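Local coordinates for protein cocosin 1 acidic chain (Cocos nucifera, PDB 5WPW) that serves as a seed storage protein, an 11S globulin that assembles into hexamers and acts as a nutrient reservoir, at residues R295-S300 against A412-P416; G315-V320 against G354-Q359. The protein carries 2 engineered substitutions. Residue numbers count along the deposited sequence, not the author numbering.

Both contacts lie in the second cupin domain, with centres about 11 Å apart, and reach the same curled antiparallel sheet: contact 1 adds the last modelled strand, 413-414, to strand 298-304, while contact 2 joins the corners leading into strands 317-323 and 357-364, so that two sheets of the barrel meet. In sequence, contact 2 is nested within the loop that contact 1 closes. Contact 1 is largely buried, with regular ladder bonds and a phenylalanine facing a neighbouring subunit; contact 2 is partly buried, rich in glycine, with a buried phenylalanine ring and charged side chains outside. They touch where Asn296 N lies 3.1 Å from Gly354 O, a probable hydrogen bond.

Contact 1: residues R295-S300 against A412-P416; sequences RNAMVS and AIFTP
Strand 413-414 runs antiparallel along the start of strand 298-304, both backbones extended, with Met298 opposite Phe414 (CA-CA 5.0 Å, hydrogen-bonded pair) and Val299 opposite Ile413 (CA-CA 4.9 Å, non-hydrogen-bonded pair). Ala412, at phi/psi -66/-20, leads in: its O accepts a nearly straight bond from Ser300 N (2.8 Å) and also meets Val299 CA at 3.5 Å. Ile413 shares a face with Val299, both packing on Leu293 of strand 287-293; Ile413 CA makes a CA-H...O contact with Met298 O (3.4 Å). Phe414 closes a bond pair with Met298, Phe414 N to Met298 O at 2.8 Å and Met298 N to Phe414 O at 3.1 Å. Its side chain (chi1 m) lies on the Met298 face, CB to Met298 CB 4.0 Å, and its ring takes Ser300 CB over one face in a CH-pi contact, 3.8 Å to the centroid. Ser300 OG bonds to Val375 O. Thr415 turns away, and Pro416 CD packs on Ala297 CB at 4.0 Å, beside Asn296, whose phi of 63° bends the chain. Arg295 NE meets Asn296 OD1 at 2.5 Å, a very short bond. Backbone bonds thus set the register of this C-terminal strand of the cupin sheet, while Met298 and Phe414 give it an apolar face that packs on Leu187 and Ala191 of a second subunit in the hexamer.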
loop_
_atom_site.group_PDB
_atom_site.type_symbol
_atom_site.label_atom_id
_atom_site.label_comp_id
_atom_site.label_asym_id
_atom_site.label_seq_id
_atom_site.Cartn_x
_atom_site.Cartn_y
_atom_site.Cartn_z
ATOM N N ARG A 295 -9.574 -24.124 -35.407
ATOM C CA ARG A 295 -10.139 -25.460 -35.616
ATOM C C ARG A 295 -9.348 -26.533 -34.872
ATOM O O ARG A 295 -8.122 -26.602 -34.974
ATOM C CB ARG A 295 -10.198 -25.786 -37.126
ATOM C CG ARG A 295 -8.849 -26.151 -37.779
ATOM C CD ARG A 295 -8.959 -27.299 -38.813
ATOM N NE ARG A 295 -8.798 -28.631 -38.221
ATOM C CZ ARG A 295 -7.640 -29.285 -38.093
ATOM N NH1 ARG A 295 -6.500 -28.740 -38.496
ATOM N NH2 ARG A 295 -7.623 -30.491 -37.545
ATOM N N ASN A 296 -10.061 -27.330 -34.077
ATOM C CA ASN A 296 -9.553 -28.507 -33.364
ATOM C C ASN A 296 -8.477 -28.206 -32.313
ATOM O O ASN A 296 -7.871 -29.145 -31.773
ATOM C CB ASN A 296 -9.021 -29.557 -34.347
ATOM C CG ASN A 296 -10.086 -30.037 -35.293
ATOM O OD1 ASN A 296 -9.913 -30.010 -36.513
ATOM N ND2 ASN A 296 -11.201 -30.482 -34.744
ATOM N N ALA A 297 -8.212 -26.944 -31.996
ATOM C CA ALA A 297 -7.173 -26.662 -31.010
ATOM C C ALA A 297 -7.672 -26.897 -29.584
ATOM O O ALA A 297 -8.860 -27.113 -29.321
ATOM C CB ALA A 297 -6.653 -25.233 -31.151
ATOM N N MET A 298 -6.736 -26.816 -28.653
ATOM C CA MET A 298 -6.975 -27.128 -27.257
ATOM C C MET A 298 -6.451 -26.017 -26.366
ATOM O O MET A 298 -5.430 -25.389 -26.670
ATOM C CB MET A 298 -6.286 -28.432 -26.873
ATOM C CG MET A 298 -6.958 -29.665 -27.405
ATOM S SD MET A 298 -6.626 -31.036 -26.304
ATOM C CE MET A 298 -6.731 -30.163 -24.737
ATOM N N VAL A 299 -7.166 -25.777 -25.275
ATOM C CA VAL A 299 -6.598 -25.112 -24.115
ATOM C C VAL A 299 -6.075 -26.195 -23.176
ATOM O O VAL A 299 -6.819 -27.100 -22.787
ATOM C CB VAL A 299 -7.626 -24.210 -23.417
ATOM C CG1 VAL A 299 -6.945 -23.427 -22.304
ATOM C CG2 VAL A 299 -8.236 -23.234 -24.399
ATOM N N SER A 300 -4.796 -26.099 -22.840
ATOM C CA SER A 300 -4.135 -27.018 -21.925
ATOM C C SER A 300 -4.980 -27.238 -20.671
ATOM O O SER A 300 -5.607 -26.287 -20.173
ATOM C CB SER A 300 -2.764 -26.445 -21.549
ATOM O OG SER A 300 -1.980 -27.345 -20.777
ATOM N N ALA A 412 -0.307 -22.162 -23.403
ATOM C CA ALA A 412 -1.574 -22.790 -23.032
ATOM C C ALA A 412 -2.406 -23.240 -24.234
ATOM O O ALA A 412 -3.286 -24.097 -24.069
ATOM C CB ALA A 412 -2.397 -21.835 -22.171
ATOM N N ILE A 413 -2.150 -22.697 -25.422
ATOM C CA ILE A 413 -2.902 -23.042 -26.627
ATOM C C ILE A 413 -2.142 -24.155 -27.334
ATOM O O ILE A 413 -1.081 -23.918 -27.915
ATOM C CB ILE A 413 -3.092 -21.833 -27.554
ATOM C CG1 ILE A 413 -3.857 -20.717 -26.847
ATOM C CG2 ILE A 413 -3.844 -22.250 -28.837
ATOM C CD1 ILE A 413 -5.354 -20.722 -27.144
ATOM N N PHE A 414 -2.691 -25.364 -27.280
ATOM C CA PHE A 414 -2.055 -26.558 -27.815
ATOM C C PHE A 414 -2.573 -26.794 -29.229
ATOM O O PHE A 414 -3.771 -27.024 -29.424
ATOM C CB PHE A 414 -2.366 -27.762 -26.929
ATOM C CG PHE A 414 -1.564 -27.824 -25.665
ATOM C CD1 PHE A 414 -0.560 -26.899 -25.399
ATOM C CD2 PHE A 414 -1.814 -28.813 -24.733
ATOM C CE1 PHE A 414 0.170 -26.972 -24.218
ATOM C CE2 PHE A 414 -1.083 -28.893 -23.549
ATOM C CZ PHE A 414 -0.091 -27.979 -23.295
ATOM N N THR A 415 -1.687 -26.719 -30.212
ATOM C CA THR A 415 -2.121 -26.925 -31.585
ATOM C C THR A 415 -2.404 -28.407 -31.827
ATOM O O THR A 415 -1.612 -29.264 -31.418
ATOM C CB THR A 415 -1.074 -26.417 -32.570
ATOM O OG1 THR A 415 0.241 -26.762 -32.114
ATOM C CG2 THR A 415 -1.185 -24.920 -32.690
ATOM N N PRO A 416 -3.514 -28.739 -32.509
ATOM C CA PRO A 416 -4.076 -30.083 -32.732
ATOM C C PRO A 416 -3.051 -31.153 -33.124
ATOM O O PRO A 416 -2.173 -30.884 -33.941
ATOM C CB PRO A 416 -5.079 -29.862 -33.886
ATOM C CG PRO A 416 -4.795 -28.488 -34.429
ATOM C CD PRO A 416 -4.259 -27.714 -33.266
#

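Contact 2: residues G315-V320 against G354-Q359; sequences GGRGRV and GSEGFQ. Engineered in segment 354-359: Glu356 (natural residue Ala).
Gly315 and Gly316 form a corner leading into strand 317-320, which crosses strand 357-359 at -78°, axes 5.5 Å apart. Gly315, fully extended, pairs antiparallel with Gln359, Gln359 N to Gly315 O 3.1 Å; a CB here would hit Gln359 OE1. Gly316 (phi/psi 71/-161) stands 4.2 Å from Phe358 CA to CA, and its CA touches Gly357 O at 3.4 Å, leaving no space for a side chain. Arg317 uses both backbone polar atoms: Arg317 N to Gly357 O and Gly354 N to Arg317 O, each 3.0 Å. These bonds hold both ends of the type I turn Gly354-Gly357, itself closed by Gly357 N to Gly354 O (3.2 Å). The CA-to-CB bond of Arg317 points away, yet its CG lies 3.7 Å from OE2 of the engineered Glu356; its NH1 forms a salt bridge with Glu334. Gly318 CA sits squarely over the Phe358 ring (chi1 t), 3.5 Å from the centroid, and Val320 CG2 reaches Phe358 CE2 at 4.2 Å. Such a corner joins the two sheets of a cupin beta-barrel: three backbone hydrogen bonds fix it, side chains are excluded at Gly315, Gly316 and Gly318, and a CB on Gly318 would hit Phe358 CD2.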
loop_
_atom_site.group_PDB
_atom_site.type_symbol
_atom_site.label_atom_id
_atom_site.label_comp_id
_atom_site.label_asym_id
_atom_site.label_seq_id
_atom_site.Cartn_x
_atom_site.Cartn_y
_atom_site.Cartn_z
ATOM N N GLY A 315 -19.346 -17.907 -29.784
ATOM C CA GLY A 315 -19.330 -18.400 -31.155
ATOM C C GLY A 315 -18.681 -19.763 -31.231
ATOM O O GLY A 315 -18.012 -20.218 -30.295
ATOM N N GLY A 316 -18.907 -20.420 -32.360
ATOM C CA GLY A 316 -18.300 -21.718 -32.503
ATOM C C GLY A 316 -18.918 -22.776 -31.609
ATOM O O GLY A 316 -20.035 -22.653 -31.108
ATOM N N ARG A 317 -18.149 -23.843 -31.415
ATOM C CA ARG A 317 -18.570 -25.023 -30.673
ATOM C C ARG A 317 -17.325 -25.680 -30.118
ATOM O O ARG A 317 -16.300 -25.728 -30.803
ATOM C CB ARG A 317 -19.301 -26.050 -31.551
ATOM C CG ARG A 317 -20.654 -25.632 -32.068
ATOM C CD ARG A 317 -21.186 -26.648 -33.084
ATOM N NE ARG A 317 -22.551 -26.317 -33.478
ATOM C CZ ARG A 317 -23.622 -26.546 -32.723
ATOM N NH1 ARG A 317 -23.491 -27.120 -31.529
ATOM N NH2 ARG A 317 -24.829 -26.202 -33.162
ATOM N N GLY A 318 -17.414 -26.198 -28.894
ATOM C CA GLY A 318 -16.270 -26.886 -28.333
ATOM C C GLY A 318 -16.653 -27.846 -27.234
ATOM O O GLY A 318 -17.730 -27.755 -26.641
ATOM N N ARG A 319 -15.757 -28.790 -26.988
ATOM C CA ARG A 319 -15.883 -29.748 -25.905
ATOM C C ARG A 319 -15.180 -29.205 -24.667
ATOM O O ARG A 319 -14.002 -28.847 -24.733
ATOM C CB ARG A 319 -15.246 -31.086 -26.287
ATOM C CG ARG A 319 -15.601 -32.226 -25.363
ATOM C CD ARG A 319 -16.978 -32.725 -25.733
ATOM N NE ARG A 319 -17.501 -33.728 -24.811
ATOM C CZ ARG A 319 -18.738 -34.209 -24.883
ATOM N NH1 ARG A 319 -19.560 -33.762 -25.827
ATOM N NH2 ARG A 319 -19.153 -35.132 -24.018
ATOM N N VAL A 320 -15.896 -29.152 -23.550
ATOM C CA VAL A 320 -15.318 -28.808 -22.250
ATOM C C VAL A 320 -15.448 -30.010 -21.325
ATOM O O VAL A 320 -16.533 -30.588 -21.190
ATOM C CB VAL A 320 -16.000 -27.579 -21.621
ATOM C CG1 VAL A 320 -15.249 -27.151 -20.337
ATOM C CG2 VAL A 320 -16.061 -26.453 -22.606
ATOM N N GLY A 354 -14.227 -27.585 -31.831
ATOM C CA GLY A 354 -14.622 -28.399 -32.963
ATOM C C GLY A 354 -14.006 -27.870 -34.245
ATOM O O GLY A 354 -13.159 -26.973 -34.247
ATOM N N SER A 355 -14.463 -28.439 -35.370
ATOM C CA SER A 355 -13.935 -28.068 -36.681
ATOM C C SER A 355 -14.188 -26.611 -37.024
ATOM O O SER A 355 -13.527 -26.071 -37.915
ATOM C CB SER A 355 -14.554 -28.960 -37.775
ATOM O OG SER A 355 -15.975 -29.052 -37.636
ATOM N N GLU A 356 -15.130 -25.971 -36.336
ATOM C CA GLU A 356 -15.568 -24.609 -36.582
ATOM C C GLU A 356 -14.807 -23.567 -35.759
ATOM O O GLU A 356 -14.989 -22.367 -35.974
ATOM C CB GLU A 356 -17.068 -24.522 -36.260
ATOM C CG GLU A 356 -17.783 -23.264 -36.693
ATOM C CD GLU A 356 -19.120 -23.121 -36.007
ATOM O OE1 GLU A 356 -19.817 -22.105 -36.244
ATOM O OE2 GLU A 356 -19.468 -24.034 -35.222
ATOM N N GLY A 357 -13.939 -23.981 -34.854
ATOM C CA GLY A 357 -13.407 -23.051 -33.881
ATOM C C GLY A 357 -14.378 -22.915 -32.731
ATOM O O GLY A 357 -15.468 -23.498 -32.714
ATOM N N PHE A 358 -13.967 -22.116 -31.742
ATOM C CA PHE A 358 -14.655 -22.061 -30.459
ATOM C C PHE A 358 -14.167 -20.785 -29.790
ATOM O O PHE A 358 -12.962 -20.668 -29.548
ATOM C CB PHE A 358 -14.301 -23.298 -29.620
ATOM C CG PHE A 358 -15.057 -23.432 -28.317
ATOM C CD1 PHE A 358 -16.400 -23.131 -28.230
ATOM C CD2 PHE A 358 -14.420 -23.936 -27.187
ATOM C CE1 PHE A 358 -17.092 -23.298 -27.047
ATOM C CE2 PHE A 358 -15.106 -24.079 -25.988
ATOM C CZ PHE A 358 -16.447 -23.757 -25.923
ATOM N N GLN A 359 -15.074 -19.832 -29.525
ATOM C CA GLN A 359 -14.722 -18.542 -28.922
ATOM C C GLN A 359 -15.497 -18.312 -27.632
ATOM O O GLN A 359 -16.707 -18.560 -27.561
ATOM C CB GLN A 359 -15.001 -17.355 -29.859
ATOM C CG GLN A 359 -14.358 -17.467 -31.229
ATOM C CD GLN A 359 -15.366 -17.901 -32.282
ATOM O OE1 GLN A 359 -16.459 -17.348 -32.369
ATOM N NE2 GLN A 359 -15.006 -18.906 -33.072
#